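Local coordinates for protein 1,4-dihydroxy-6-naphtoate synthase (Archaeoglobus fulgidus, PDB 1ZBM) that probably converts cyclic dehypoxanthinylfutalosinate into 1,4-dihydroxy-6-naphthoate and dihydroxyacetone, a carbon-carbon lyase step of menaquinone biosynthesis, at residues R77-G82 and E199-M204; F26-H31 and R205-F210; K11-H16 and E39-I44. All coordinates share one frame; numbering follows the deposited sequence.

Interaction 1: R77-G82 and E199-M204; sequences RILSAG and EFLRAM
L79 and A81 of 77-82 pack against F200, L201 and M204 of 199-204, an irregular part of the outer strand 76-86 of the five-stranded mixed sheet meeting helix 194-213 within a fold of the periplasmic-binding-protein class. The side chains of L79 and F200 cross at about a right angle: L79 CD2 comes in the plane of the phenyl ring to its edge, 3.5 Å from F200 CE2, and does not lie over a face. One helical turn on is M204, a selenomethionine; its CG, anti to the backbone N (chi1 -169°), lies 4.0 Å from A81 CB, while M25 and F26 of helix 20-30 also touch its side chain. L201 sends one branch across, CD1, which meets S80 CB at 4.2 Å and stands 4.4 Å from L79 CG. On the far flank of the helix E199 and R202 form a salt bridge, with T36 OG1 and the carbonyl of D35 as further partners. Next to A81, G82 has phi 115°, where a CB would crowd the carbonyl O of A81. The A81 methyl touches both L201 and M204, its CB 3.9 Å from L201 CD1.

Interaction 2: F26-H31 and R205-F210; sequences FYAMTH and RESIAF
F210 meets A28 and Y27 with successive parts of its side chain. Its CB and CG both lie 3.7 Å from A28 CB, CG being set beside that methyl by its position anti to the backbone N (chi1 179°). CD2 stays on the same methyl while nearing Y27 CD1. Farther out, F210 CE2 reaches the edge of the tyrosine ring in its plane, 3.4 Å from Y27 CE1, and CZ remains close to that same carbon. The two ring planes are turned 31° apart in an oblique pairing. An alanine in place of F210 would probably open a gap beside the A28 methyl and leave that edge of Y27 without its aromatic neighbour. This is a helix-helix packing contact between helices 20-30 and 194-213, whose local axes approach to 7.3 Å, their N-to-C directions 117° apart. Small residues permit the approach: A28 CB lies 3.3 Å from S207 OG. Helix 20-30 is kinked here, and the N-H groups of A28 and M29 lack bonds to the preceding turn. M29 N instead donates to S207 OG at 3.1 Å, a hydroxyl also hydrogen-bonded to M25 O. Y27 OH is hydrogen-bonded to E217 OE2 of helix 215-222.

Interaction 3: K11-H16 and E39-I44; sequences KIRVAH and EIEHVI
I12, V14 and H16 hydrogen-bond to the backbones of E39, E41 and V43 in a parallel strand pair. Five backbone bonds run from I12 N to E39 O at one end to H16 N to V43 O at the other; the straightest, 168° at the hydrogen, spans 2.9 Å from V14 N to E41 O. CA-H...O contacts accompany them, among them A15 CA to V43 O at 3.0 Å. Apolar packing lies on the face bearing I12, V14, I40 and H42. There V14 CG2, anti to its own carbonyl carbon, presses tightly on I40 CG2 at 3.3 Å, and the CG1 atoms of I12 and I40 are 4.3 Å apart. The face of K11, R13, E39 and E41, shared with A15 and V43, carries the charges: R13 lies alongside E41, both pointing the same way, with R13 CG 3.6 Å from E41 OE1. K11 NZ stays 4.9 Å from both E39 OE2 and E41 OE1, so attraction there is probably long-range. The two strands begin and end a beta-alpha-beta unit. Its helix 20-30 packs on the apolar face, M29 touching I40 and H42 and F26 stacking on H16; strand 61-65 continues the sheet beyond 11-16, and 39-44 forms its edge.

Helix 194-213 carries one side of both interaction 1 and interaction 2, whose centres are about 12 Å apart. Helix 20-30 joins interaction 2 to interaction 3 as the connection between strands 11-16 and 39-44. Their side chains make one continuous core: M204 SE lies 3.6 Å from F26 CE2, F200 CE1 is 3.7 Å from V14 CG2, and M29 SE sits 3.8 Å from I40 CD1. Strands 76-86 and 39-44, at opposite borders of the same sheet, are thus linked through the two helices. Interactions 1 and 2 lie away from the predicted catalytic site; interaction 3 comes nearer, the I44 side chain being about 10 Å from that of H152, the predicted proton acceptor.

Interaction 1: R77-G82 and E199-M204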
ATOM      1  N   ARG A  77     -16.055  -1.971  -0.616  1.00 16.37           N
ATOM      2  CA  ARG A  77     -15.800  -2.725  -1.840  1.00 16.67           C
ATOM      3  C   ARG A  77     -14.565  -2.109  -2.483  1.00 16.12           C
ATOM      4  O   ARG A  77     -14.246  -0.943  -2.239  1.00 16.24           O
ATOM      5  CB  ARG A  77     -16.978  -2.673  -2.809  1.00 18.86           C
ATOM      6  CG  ARG A  77     -17.090  -1.424  -3.633  1.00 21.90           C
ATOM      7  CD  ARG A  77     -18.168  -1.609  -4.683  1.00 21.27           C
ATOM      8  NE  ARG A  77     -18.485  -0.363  -5.366  1.00 21.42           N
ATOM      9  CZ  ARG A  77     -17.689   0.234  -6.245  1.00 21.42           C
ATOM     10  NH1 ARG A  77     -16.512  -0.304  -6.558  1.00 19.18           N
ATOM     11  NH2 ARG A  77     -18.079   1.367  -6.820  1.00 18.68           N
ATOM     12  N   ILE A  78     -13.864  -2.892  -3.292  1.00 15.13           N
ATOM     13  CA  ILE A  78     -12.652  -2.412  -3.933  1.00 14.16           C
ATOM     14  C   ILE A  78     -12.941  -1.467  -5.082  1.00 14.70           C
ATOM     15  O   ILE A  78     -13.743  -1.770  -5.963  1.00 14.05           O
ATOM     16  CB  ILE A  78     -11.804  -3.569  -4.466  1.00 14.17           C
ATOM     17  CG1 ILE A  78     -11.559  -4.588  -3.347  1.00 15.46           C
ATOM     18  CG2 ILE A  78     -10.468  -3.029  -4.964  1.00 12.28           C
ATOM     19  CD1 ILE A  78     -11.096  -5.947  -3.846  1.00 15.90           C
ATOM     20  N   LEU A  79     -12.294  -0.305  -5.066  1.00 12.59           N
ATOM     21  CA  LEU A  79     -12.485   0.673  -6.140  1.00 14.34           C
ATOM     22  C   LEU A  79     -11.559   0.291  -7.300  1.00 13.50           C
ATOM     23  O   LEU A  79     -10.410  -0.079  -7.085  1.00 13.52           O
ATOM     24  CB  LEU A  79     -12.163   2.068  -5.620  1.00 15.70           C
ATOM     25  CG  LEU A  79     -12.668   3.213  -6.477  1.00 20.04           C
ATOM     26  CD1 LEU A  79     -14.200   3.309  -6.409  1.00 17.76           C
ATOM     27  CD2 LEU A  79     -12.032   4.508  -5.951  1.00 23.07           C
ATOM     28  N   SER A  80     -12.042   0.384  -8.529  1.00 13.99           N
ATOM     29  CA  SER A  80     -11.209  -0.012  -9.663  1.00 15.47           C
ATOM     30  C   SER A  80      -9.886   0.749  -9.778  1.00 15.50           C
ATOM     31  O   SER A  80      -8.925   0.222 -10.324  1.00 17.54           O
ATOM     32  CB  SER A  80     -12.000   0.122 -10.960  1.00 16.39           C
ATOM     33  OG  SER A  80     -13.193  -0.671 -10.889  1.00 19.46           O
ATOM     34  N   ALA A  81      -9.830   1.963  -9.238  1.00 16.00           N
ATOM     35  CA  ALA A  81      -8.628   2.783  -9.299  1.00 16.25           C
ATOM     36  C   ALA A  81      -8.042   3.109  -7.927  1.00 16.79           C
ATOM     37  O   ALA A  81      -8.773   3.310  -6.951  1.00 16.41           O
ATOM     38  CB  ALA A  81      -8.931   4.081 -10.040  1.00 17.22           C
ATOM     39  N   GLY A  82      -6.714   3.178  -7.865  1.00 15.27           N
ATOM     40  CA  GLY A  82      -6.049   3.505  -6.620  1.00 15.26           C
ATOM     41  C   GLY A  82      -5.195   2.399  -6.044  1.00 15.49           C
ATOM     42  O   GLY A  82      -4.376   2.655  -5.163  1.00 15.00           O
ATOM     43  N   GLU A 199     -18.678   9.005  -9.852  1.00 19.17           N
ATOM     44  CA  GLU A 199     -18.015  10.303  -9.882  1.00 18.86           C
ATOM     45  C   GLU A 199     -16.624  10.249  -9.288  1.00 18.30           C
ATOM     46  O   GLU A 199     -15.666  10.741  -9.883  1.00 19.24           O
ATOM     47  CB  GLU A 199     -18.849  11.341  -9.127  1.00 19.89           C
ATOM     48  CG  GLU A 199     -18.282  12.748  -9.184  1.00 20.14           C
ATOM     49  CD  GLU A 199     -18.054  13.220 -10.614  1.00 22.11           C
ATOM     50  OE1 GLU A 199     -18.827  12.828 -11.506  1.00 21.41           O
ATOM     51  OE2 GLU A 199     -17.108  13.994 -10.835  1.00 21.49           O
ATOM     52  N   PHE A 200     -16.509   9.658  -8.104  1.00 16.98           N
ATOM     53  CA  PHE A 200     -15.207   9.583  -7.464  1.00 15.31           C
ATOM     54  C   PHE A 200     -14.241   8.725  -8.262  1.00 14.60           C
ATOM     55  O   PHE A 200     -13.039   9.001  -8.311  1.00 17.37           O
ATOM     56  CB  PHE A 200     -15.314   9.024  -6.055  1.00 15.11           C
ATOM     57  CG  PHE A 200     -14.007   8.977  -5.355  1.00 15.12           C
ATOM     58  CD1 PHE A 200     -13.469  10.125  -4.795  1.00 14.97           C
ATOM     59  CD2 PHE A 200     -13.260   7.811  -5.342  1.00 14.01           C
ATOM     60  CE1 PHE A 200     -12.201  10.105  -4.231  1.00 16.99           C
ATOM     61  CE2 PHE A 200     -11.993   7.786  -4.783  1.00 15.50           C
ATOM     62  CZ  PHE A 200     -11.461   8.934  -4.230  1.00 15.83           C
ATOM     63  N   LEU A 201     -14.763   7.665  -8.867  1.00 14.72           N
ATOM     64  CA  LEU A 201     -13.929   6.790  -9.680  1.00 13.77           C
ATOM     65  C   LEU A 201     -13.349   7.603 -10.825  1.00 15.38           C
ATOM     66  O   LEU A 201     -12.166   7.472 -11.154  1.00 16.37           O
ATOM     67  CB  LEU A 201     -14.747   5.637 -10.246  1.00 12.81           C
ATOM     68  CG  LEU A 201     -13.972   4.880 -11.314  1.00 10.50           C
ATOM     69  CD1 LEU A 201     -12.725   4.274 -10.701  1.00 10.73           C
ATOM     70  CD2 LEU A 201     -14.862   3.805 -11.923  1.00 14.27           C
ATOM     71  N   ARG A 202     -14.190   8.447 -11.425  1.00 16.14           N
ATOM     72  CA  ARG A 202     -13.778   9.303 -12.539  1.00 16.23           C
ATOM     73  C   ARG A 202     -12.698  10.285 -12.102  1.00 16.76           C
ATOM     74  O   ARG A 202     -11.693  10.455 -12.789  1.00 18.50           O
ATOM     75  CB  ARG A 202     -14.978  10.088 -13.094  1.00 16.69           C
ATOM     76  CG  ARG A 202     -14.647  10.952 -14.326  1.00 19.74           C
ATOM     77  CD  ARG A 202     -15.838  11.808 -14.770  1.00 20.61           C
ATOM     78  NE  ARG A 202     -16.087  12.893 -13.811  1.00 22.45           N
ATOM     79  CZ  ARG A 202     -15.312  13.969 -13.685  1.00 22.08           C
ATOM     80  NH1 ARG A 202     -14.247  14.119 -14.462  1.00 22.50           N
ATOM     81  NH2 ARG A 202     -15.587  14.880 -12.768  1.00 21.00           N
ATOM     82  N   ALA A 203     -12.903  10.924 -10.955  1.00 16.08           N
ATOM     83  CA  ALA A 203     -11.945  11.890 -10.450  1.00 15.68           C
ATOM     84  C   ALA A 203     -10.650  11.207 -10.058  1.00 16.76           C
ATOM     85  O   ALA A 203      -9.565  11.763 -10.236  1.00 17.04           O
ATOM     86  CB  ALA A 203     -12.523  12.627  -9.255  1.00 15.14           C
HETATM   87  N   MSE A 204     -10.763   9.998  -9.519  1.00 18.53           N
HETATM   88  CA  MSE A 204      -9.589   9.248  -9.084  1.00 19.59           C
HETATM   89  C   MSE A 204      -8.719   8.892 -10.280  1.00 19.05           C
HETATM   90  O   MSE A 204      -7.501   9.082 -10.249  1.00 18.95           O
HETATM   91  CB  MSE A 204     -10.023   7.976  -8.343  1.00 21.65           C
HETATM   92  CG  MSE A 204      -8.897   7.262  -7.609  1.00 22.03           C
HETATM   93 SE   MSE A 204      -8.109   8.266  -6.129  1.00 35.67          SE
HETATM   94  CE  MSE A 204      -6.342   8.634  -6.874  1.00 26.76           C
TER

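Interaction 2: F26-H31 and R205-F210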
ATOM      1  N   PHE A  26      -2.421  11.370  -5.804  1.00 14.64           N
ATOM      2  CA  PHE A  26      -3.456  12.352  -5.440  1.00 16.78           C
ATOM      3  C   PHE A  26      -3.147  13.821  -5.719  1.00 18.99           C
ATOM      4  O   PHE A  26      -3.993  14.679  -5.474  1.00 18.79           O
ATOM      5  CB  PHE A  26      -3.821  12.236  -3.956  1.00 13.19           C
ATOM      6  CG  PHE A  26      -4.712  11.073  -3.634  1.00  9.70           C
ATOM      7  CD1 PHE A  26      -4.174   9.856  -3.257  1.00  9.54           C
ATOM      8  CD2 PHE A  26      -6.093  11.213  -3.663  1.00  9.72           C
ATOM      9  CE1 PHE A  26      -5.001   8.789  -2.906  1.00 12.46           C
ATOM     10  CE2 PHE A  26      -6.935  10.155  -3.318  1.00 11.42           C
ATOM     11  CZ  PHE A  26      -6.387   8.944  -2.935  1.00 10.87           C
ATOM     12  N   TYR A  27      -1.952  14.110  -6.229  1.00 19.52           N
ATOM     13  CA  TYR A  27      -1.565  15.489  -6.514  1.00 20.93           C
ATOM     14  C   TYR A  27      -2.603  16.302  -7.287  1.00 21.41           C
ATOM     15  O   TYR A  27      -2.985  17.389  -6.861  1.00 21.87           O
ATOM     16  CB  TYR A  27      -0.236  15.534  -7.274  1.00 21.13           C
ATOM     17  CG  TYR A  27       0.066  16.906  -7.820  1.00 22.92           C
ATOM     18  CD1 TYR A  27      -0.238  17.237  -9.142  1.00 22.06           C
ATOM     19  CD2 TYR A  27       0.579  17.904  -6.993  1.00 23.71           C
ATOM     20  CE1 TYR A  27      -0.041  18.529  -9.620  1.00 23.39           C
ATOM     21  CE2 TYR A  27       0.775  19.195  -7.462  1.00 24.65           C
ATOM     22  CZ  TYR A  27       0.464  19.501  -8.773  1.00 23.80           C
ATOM     23  OH  TYR A  27       0.666  20.785  -9.228  1.00 27.41           O
ATOM     24  N   ALA A  28      -3.045  15.784  -8.426  1.00 21.26           N
ATOM     25  CA  ALA A  28      -4.019  16.495  -9.244  1.00 24.12           C
ATOM     26  C   ALA A  28      -5.294  16.818  -8.470  1.00 26.38           C
ATOM     27  O   ALA A  28      -5.869  17.900  -8.624  1.00 25.64           O
ATOM     28  CB  ALA A  28      -4.364  15.670 -10.493  1.00 22.72           C
HETATM   29  N   MSE A  29      -5.736  15.877  -7.640  1.00 27.42           N
HETATM   30  CA  MSE A  29      -6.956  16.073  -6.869  1.00 28.11           C
HETATM   31  C   MSE A  29      -6.760  17.037  -5.701  1.00 27.76           C
HETATM   32  O   MSE A  29      -7.624  17.868  -5.428  1.00 29.21           O
HETATM   33  CB  MSE A  29      -7.476  14.729  -6.354  1.00 29.94           C
HETATM   34  CG  MSE A  29      -8.915  14.770  -5.857  1.00 31.70           C
HETATM   35 SE   MSE A  29      -9.517  13.046  -5.166  1.00 37.31          SE
HETATM   36  CE  MSE A  29      -9.927  12.172  -6.851  1.00 37.49           C
ATOM     37  N   THR A  30      -5.621  16.933  -5.024  1.00 26.37           N
ATOM     38  CA  THR A  30      -5.326  17.798  -3.893  1.00 26.79           C
ATOM     39  C   THR A  30      -5.023  19.248  -4.304  1.00 27.95           C
ATOM     40  O   THR A  30      -4.919  20.133  -3.448  1.00 27.47           O
ATOM     41  CB  THR A  30      -4.138  17.252  -3.073  1.00 26.65           C
ATOM     42  OG1 THR A  30      -3.032  16.985  -3.945  1.00 27.39           O
ATOM     43  CG2 THR A  30      -4.528  15.970  -2.349  1.00 28.85           C
ATOM     44  N   HIS A  31      -4.879  19.499  -5.603  1.00 27.59           N
ATOM     45  CA  HIS A  31      -4.599  20.854  -6.068  1.00 29.01           C
ATOM     46  C   HIS A  31      -5.663  21.421  -6.992  1.00 28.90           C
ATOM     47  O   HIS A  31      -5.355  22.186  -7.901  1.00 29.02           O
ATOM     48  CB  HIS A  31      -3.237  20.920  -6.763  1.00 28.89           C
ATOM     49  CG  HIS A  31      -2.078  20.846  -5.821  1.00 28.51           C
ATOM     50  ND1 HIS A  31      -1.823  19.736  -5.044  1.00 29.25           N
ATOM     51  CD2 HIS A  31      -1.119  21.749  -5.513  1.00 28.63           C
ATOM     52  CE1 HIS A  31      -0.756  19.961  -4.295  1.00 30.46           C
ATOM     53  NE2 HIS A  31      -0.310  21.176  -4.562  1.00 29.53           N
ATOM     54  N   ARG A 205      -9.345   8.380 -11.335  1.00 19.22           N
ATOM     55  CA  ARG A 205      -8.615   8.003 -12.549  1.00 20.60           C
ATOM     56  C   ARG A 205      -7.928   9.199 -13.183  1.00 20.00           C
ATOM     57  O   ARG A 205      -6.781   9.113 -13.630  1.00 18.76           O
ATOM     58  CB  ARG A 205      -9.562   7.373 -13.565  1.00 22.04           C
ATOM     59  CG  ARG A 205      -9.913   5.951 -13.231  1.00 20.89           C
ATOM     60  CD  ARG A 205     -10.859   5.358 -14.245  1.00 21.07           C
ATOM     61  NE  ARG A 205     -10.936   3.908 -14.070  1.00 22.94           N
ATOM     62  CZ  ARG A 205     -11.987   3.170 -14.394  1.00 22.32           C
ATOM     63  NH1 ARG A 205     -13.066   3.740 -14.912  1.00 24.22           N
ATOM     64  NH2 ARG A 205     -11.952   1.867 -14.192  1.00 25.02           N
ATOM     65  N   GLU A 206      -8.629  10.324 -13.211  1.00 20.23           N
ATOM     66  CA  GLU A 206      -8.058  11.512 -13.796  1.00 20.21           C
ATOM     67  C   GLU A 206      -6.831  11.957 -13.025  1.00 19.91           C
ATOM     68  O   GLU A 206      -5.837  12.379 -13.619  1.00 21.24           O
ATOM     69  CB  GLU A 206      -9.075  12.643 -13.814  1.00 23.18           C
ATOM     70  CG  GLU A 206      -8.607  13.830 -14.627  1.00 26.05           C
ATOM     71  CD  GLU A 206      -9.631  14.928 -14.683  1.00 27.10           C
ATOM     72  OE1 GLU A 206     -10.809  14.626 -14.996  1.00 29.36           O
ATOM     73  OE2 GLU A 206      -9.256  16.095 -14.424  1.00 27.36           O
ATOM     74  N   SER A 207      -6.883  11.860 -11.700  1.00 18.44           N
ATOM     75  CA  SER A 207      -5.747  12.293 -10.892  1.00 16.44           C
ATOM     76  C   SER A 207      -4.494  11.444 -11.147  1.00 15.14           C
ATOM     77  O   SER A 207      -3.369  11.959 -11.173  1.00 10.86           O
ATOM     78  CB  SER A 207      -6.120  12.265  -9.405  1.00 16.93           C
ATOM     79  OG  SER A 207      -5.178  13.010  -8.643  1.00 16.63           O
ATOM     80  N   ILE A 208      -4.707  10.142 -11.333  1.00 15.62           N
ATOM     81  CA  ILE A 208      -3.636   9.176 -11.602  1.00 16.62           C
ATOM     82  C   ILE A 208      -3.018   9.428 -12.985  1.00 17.20           C
ATOM     83  O   ILE A 208      -1.792   9.512 -13.136  1.00 17.85           O
ATOM     84  CB  ILE A 208      -4.195   7.731 -11.558  1.00 16.51           C
ATOM     85  CG1 ILE A 208      -4.765   7.435 -10.168  1.00 17.02           C
ATOM     86  CG2 ILE A 208      -3.103   6.730 -11.928  1.00 18.03           C
ATOM     87  CD1 ILE A 208      -5.661   6.209 -10.119  1.00 15.16           C
ATOM     88  N   ALA A 209      -3.882   9.541 -13.990  1.00 16.61           N
ATOM     89  CA  ALA A 209      -3.432   9.795 -15.350  1.00 18.07           C
ATOM     90  C   ALA A 209      -2.653  11.106 -15.396  1.00 19.27           C
ATOM     91  O   ALA A 209      -1.650  11.217 -16.105  1.00 23.23           O
ATOM     92  CB  ALA A 209      -4.628   9.852 -16.303  1.00 16.16           C
ATOM     93  N   PHE A 210      -3.104  12.096 -14.634  1.00 19.06           N
ATOM     94  CA  PHE A 210      -2.422  13.389 -14.606  1.00 19.71           C
ATOM     95  C   PHE A 210      -0.991  13.229 -14.084  1.00 20.07           C
ATOM     96  O   PHE A 210      -0.063  13.852 -14.600  1.00 20.57           O
ATOM     97  CB  PHE A 210      -3.163  14.386 -13.706  1.00 18.27           C
ATOM     98  CG  PHE A 210      -2.492  15.737 -13.627  1.00 17.65           C
ATOM     99  CD1 PHE A 210      -2.902  16.784 -14.453  1.00 17.73           C
ATOM    100  CD2 PHE A 210      -1.420  15.946 -12.754  1.00 17.47           C
ATOM    101  CE1 PHE A 210      -2.251  18.020 -14.420  1.00 18.03           C
ATOM    102  CE2 PHE A 210      -0.757  17.175 -12.708  1.00 16.52           C
ATOM    103  CZ  PHE A 210      -1.174  18.217 -13.545  1.00 19.51           C
TER
HETATM  104  O   HOH W   1      -2.077  13.460  -9.591  1.00 26.05           O

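Interaction 3: K11-H16 and E39-I44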
ATOM      1  N   LYS A  11     -20.647  15.586  -0.121  1.00 23.02           N
ATOM      2  CA  LYS A  11     -19.582  15.936   0.811  1.00 21.85           C
ATOM      3  C   LYS A  11     -19.054  14.624   1.412  1.00 20.72           C
ATOM      4  O   LYS A  11     -19.779  13.918   2.129  1.00 17.94           O
ATOM      5  CB  LYS A  11     -20.151  16.859   1.899  1.00 25.85           C
ATOM      6  CG  LYS A  11     -19.135  17.516   2.832  1.00 29.38           C
ATOM      7  CD  LYS A  11     -18.490  16.495   3.770  1.00 31.98           C
ATOM      8  CE  LYS A  11     -17.649  17.163   4.856  1.00 32.72           C
ATOM      9  NZ  LYS A  11     -18.476  18.103   5.688  1.00 33.91           N
ATOM     10  N   ILE A  12     -17.793  14.307   1.110  1.00 18.80           N
ATOM     11  CA  ILE A  12     -17.171  13.069   1.589  1.00 18.31           C
ATOM     12  C   ILE A  12     -15.740  13.193   2.086  1.00 18.48           C
ATOM     13  O   ILE A  12     -15.044  14.172   1.802  1.00 17.84           O
ATOM     14  CB  ILE A  12     -17.165  11.976   0.494  1.00 15.62           C
ATOM     15  CG1 ILE A  12     -16.284  12.415  -0.676  1.00 14.60           C
ATOM     16  CG2 ILE A  12     -18.581  11.707   0.022  1.00 14.03           C
ATOM     17  CD1 ILE A  12     -16.120  11.358  -1.764  1.00 11.03           C
ATOM     18  N   ARG A  13     -15.303  12.183   2.838  1.00 18.43           N
ATOM     19  CA  ARG A  13     -13.936  12.160   3.358  1.00 16.68           C
ATOM     20  C   ARG A  13     -13.126  11.110   2.617  1.00 15.72           C
ATOM     21  O   ARG A  13     -13.546   9.964   2.477  1.00 14.69           O
ATOM     22  CB  ARG A  13     -13.933  11.885   4.871  1.00 18.52           C
ATOM     23  CG  ARG A  13     -14.530  13.030   5.685  1.00 20.62           C
ATOM     24  CD  ARG A  13     -14.286  12.859   7.177  1.00 22.23           C
ATOM     25  NE  ARG A  13     -14.987  11.714   7.743  1.00 24.10           N
ATOM     26  CZ  ARG A  13     -14.882  11.335   9.013  1.00 24.27           C
ATOM     27  NH1 ARG A  13     -15.553  10.277   9.459  1.00 23.50           N
ATOM     28  NH2 ARG A  13     -14.098  12.014   9.838  1.00 23.74           N
ATOM     29  N   VAL A  14     -11.972  11.530   2.115  1.00 15.72           N
ATOM     30  CA  VAL A  14     -11.080  10.655   1.369  1.00 13.98           C
ATOM     31  C   VAL A  14      -9.764  10.578   2.124  1.00 14.66           C
ATOM     32  O   VAL A  14      -9.038  11.569   2.251  1.00 14.20           O
ATOM     33  CB  VAL A  14     -10.857  11.198  -0.071  1.00 13.08           C
ATOM     34  CG1 VAL A  14      -9.959  10.257  -0.869  1.00 12.09           C
ATOM     35  CG2 VAL A  14     -12.206  11.348  -0.764  1.00 11.23           C
ATOM     36  N   ALA A  15      -9.483   9.393   2.646  1.00 14.65           N
ATOM     37  CA  ALA A  15      -8.285   9.161   3.421  1.00 15.69           C
ATOM     38  C   ALA A  15      -7.243   8.360   2.675  1.00 16.26           C
ATOM     39  O   ALA A  15      -7.540   7.359   2.014  1.00 16.80           O
ATOM     40  CB  ALA A  15      -8.641   8.445   4.728  1.00 16.83           C
ATOM     41  N   HIS A  16      -6.012   8.829   2.788  1.00 15.86           N
ATOM     42  CA  HIS A  16      -4.888   8.171   2.177  1.00 16.13           C
ATOM     43  C   HIS A  16      -3.649   8.388   3.040  1.00 16.26           C
ATOM     44  O   HIS A  16      -3.738   8.962   4.134  1.00 16.93           O
ATOM     45  CB  HIS A  16      -4.681   8.624   0.722  1.00 17.10           C
ATOM     46  CG  HIS A  16      -4.934  10.077   0.476  1.00 16.42           C
ATOM     47  ND1 HIS A  16      -3.929  10.953   0.118  1.00 16.20           N
ATOM     48  CD2 HIS A  16      -6.081  10.790   0.453  1.00 17.14           C
ATOM     49  CE1 HIS A  16      -4.454  12.140  -0.117  1.00 18.53           C
ATOM     50  NE2 HIS A  16      -5.757  12.071   0.079  1.00 14.97           N
ATOM     51  N   GLU A  39     -17.491  17.497  -2.932  1.00 25.00           N
ATOM     52  CA  GLU A  39     -16.803  18.366  -1.977  1.00 26.21           C
ATOM     53  C   GLU A  39     -15.948  17.421  -1.125  1.00 25.73           C
ATOM     54  O   GLU A  39     -16.401  16.903  -0.107  1.00 26.65           O
ATOM     55  CB  GLU A  39     -17.835  19.096  -1.116  1.00 27.83           C
ATOM     56  CG  GLU A  39     -17.284  20.221  -0.241  1.00 32.14           C
ATOM     57  CD  GLU A  39     -18.392  20.934   0.538  1.00 35.39           C
ATOM     58  OE1 GLU A  39     -19.338  21.455  -0.104  1.00 36.89           O
ATOM     59  OE2 GLU A  39     -18.314  20.985   1.786  1.00 37.50           O
ATOM     60  N   ILE A  40     -14.709  17.209  -1.554  1.00 25.39           N
ATOM     61  CA  ILE A  40     -13.799  16.293  -0.883  1.00 22.98           C
ATOM     62  C   ILE A  40     -12.945  16.870   0.237  1.00 24.38           C
ATOM     63  O   ILE A  40     -12.375  17.959   0.118  1.00 24.88           O
ATOM     64  CB  ILE A  40     -12.850  15.640  -1.914  1.00 22.62           C
ATOM     65  CG1 ILE A  40     -13.676  14.976  -3.023  1.00 23.41           C
ATOM     66  CG2 ILE A  40     -11.941  14.639  -1.238  1.00 19.69           C
ATOM     67  CD1 ILE A  40     -12.888  14.650  -4.269  1.00 21.84           C
ATOM     68  N   GLU A  41     -12.860  16.119   1.331  1.00 24.23           N
ATOM     69  CA  GLU A  41     -12.039  16.501   2.476  1.00 22.68           C
ATOM     70  C   GLU A  41     -10.995  15.399   2.635  1.00 20.48           C
ATOM     71  O   GLU A  41     -11.333  14.245   2.886  1.00 22.00           O
ATOM     72  CB  GLU A  41     -12.885  16.590   3.753  1.00 23.31           C
ATOM     73  CG  GLU A  41     -12.118  17.138   4.969  1.00 23.91           C
ATOM     74  CD  GLU A  41     -12.654  16.623   6.300  1.00 26.35           C
ATOM     75  OE1 GLU A  41     -13.896  16.476   6.434  1.00 27.65           O
ATOM     76  OE2 GLU A  41     -11.837  16.378   7.223  1.00 25.30           O
ATOM     77  N   HIS A  42      -9.731  15.760   2.486  1.00 18.65           N
ATOM     78  CA  HIS A  42      -8.657  14.798   2.609  1.00 15.95           C
ATOM     79  C   HIS A  42      -8.181  14.620   4.038  1.00 15.01           C
ATOM     80  O   HIS A  42      -8.062  15.584   4.805  1.00 13.64           O
ATOM     81  CB  HIS A  42      -7.458  15.205   1.748  1.00 16.27           C
ATOM     82  CG  HIS A  42      -7.710  15.126   0.278  1.00 18.55           C
ATOM     83  ND1 HIS A  42      -8.213  16.183  -0.452  1.00 18.41           N
ATOM     84  CD2 HIS A  42      -7.559  14.103  -0.596  1.00 17.76           C
ATOM     85  CE1 HIS A  42      -8.360  15.812  -1.710  1.00 19.20           C
ATOM     86  NE2 HIS A  42      -7.970  14.554  -1.825  1.00 20.01           N
ATOM     87  N   VAL A  43      -7.896  13.365   4.363  1.00 13.76           N
ATOM     88  CA  VAL A  43      -7.408  12.963   5.665  1.00 14.76           C
ATOM     89  C   VAL A  43      -6.213  12.072   5.389  1.00 14.71           C
ATOM     90  O   VAL A  43      -6.350  11.034   4.741  1.00 14.09           O
ATOM     91  CB  VAL A  43      -8.483  12.165   6.440  1.00 17.90           C
ATOM     92  CG1 VAL A  43      -7.947  11.780   7.808  1.00 15.94           C
ATOM     93  CG2 VAL A  43      -9.766  13.016   6.590  1.00 15.83           C
ATOM     94  N   ILE A  44      -5.044  12.488   5.869  1.00 15.79           N
ATOM     95  CA  ILE A  44      -3.793  11.749   5.673  1.00 17.07           C
ATOM     96  C   ILE A  44      -3.354  11.067   6.958  1.00 17.40           C
ATOM     97  O   ILE A  44      -3.138  11.726   7.970  1.00 17.95           O
ATOM     98  CB  ILE A  44      -2.650  12.699   5.223  1.00 19.44           C
ATOM     99  CG1 ILE A  44      -3.083  13.458   3.976  1.00 18.73           C
ATOM    100  CG2 ILE A  44      -1.356  11.925   5.002  1.00 20.46           C
ATOM    101  CD1 ILE A  44      -3.855  14.689   4.311  1.00 19.93           C
TER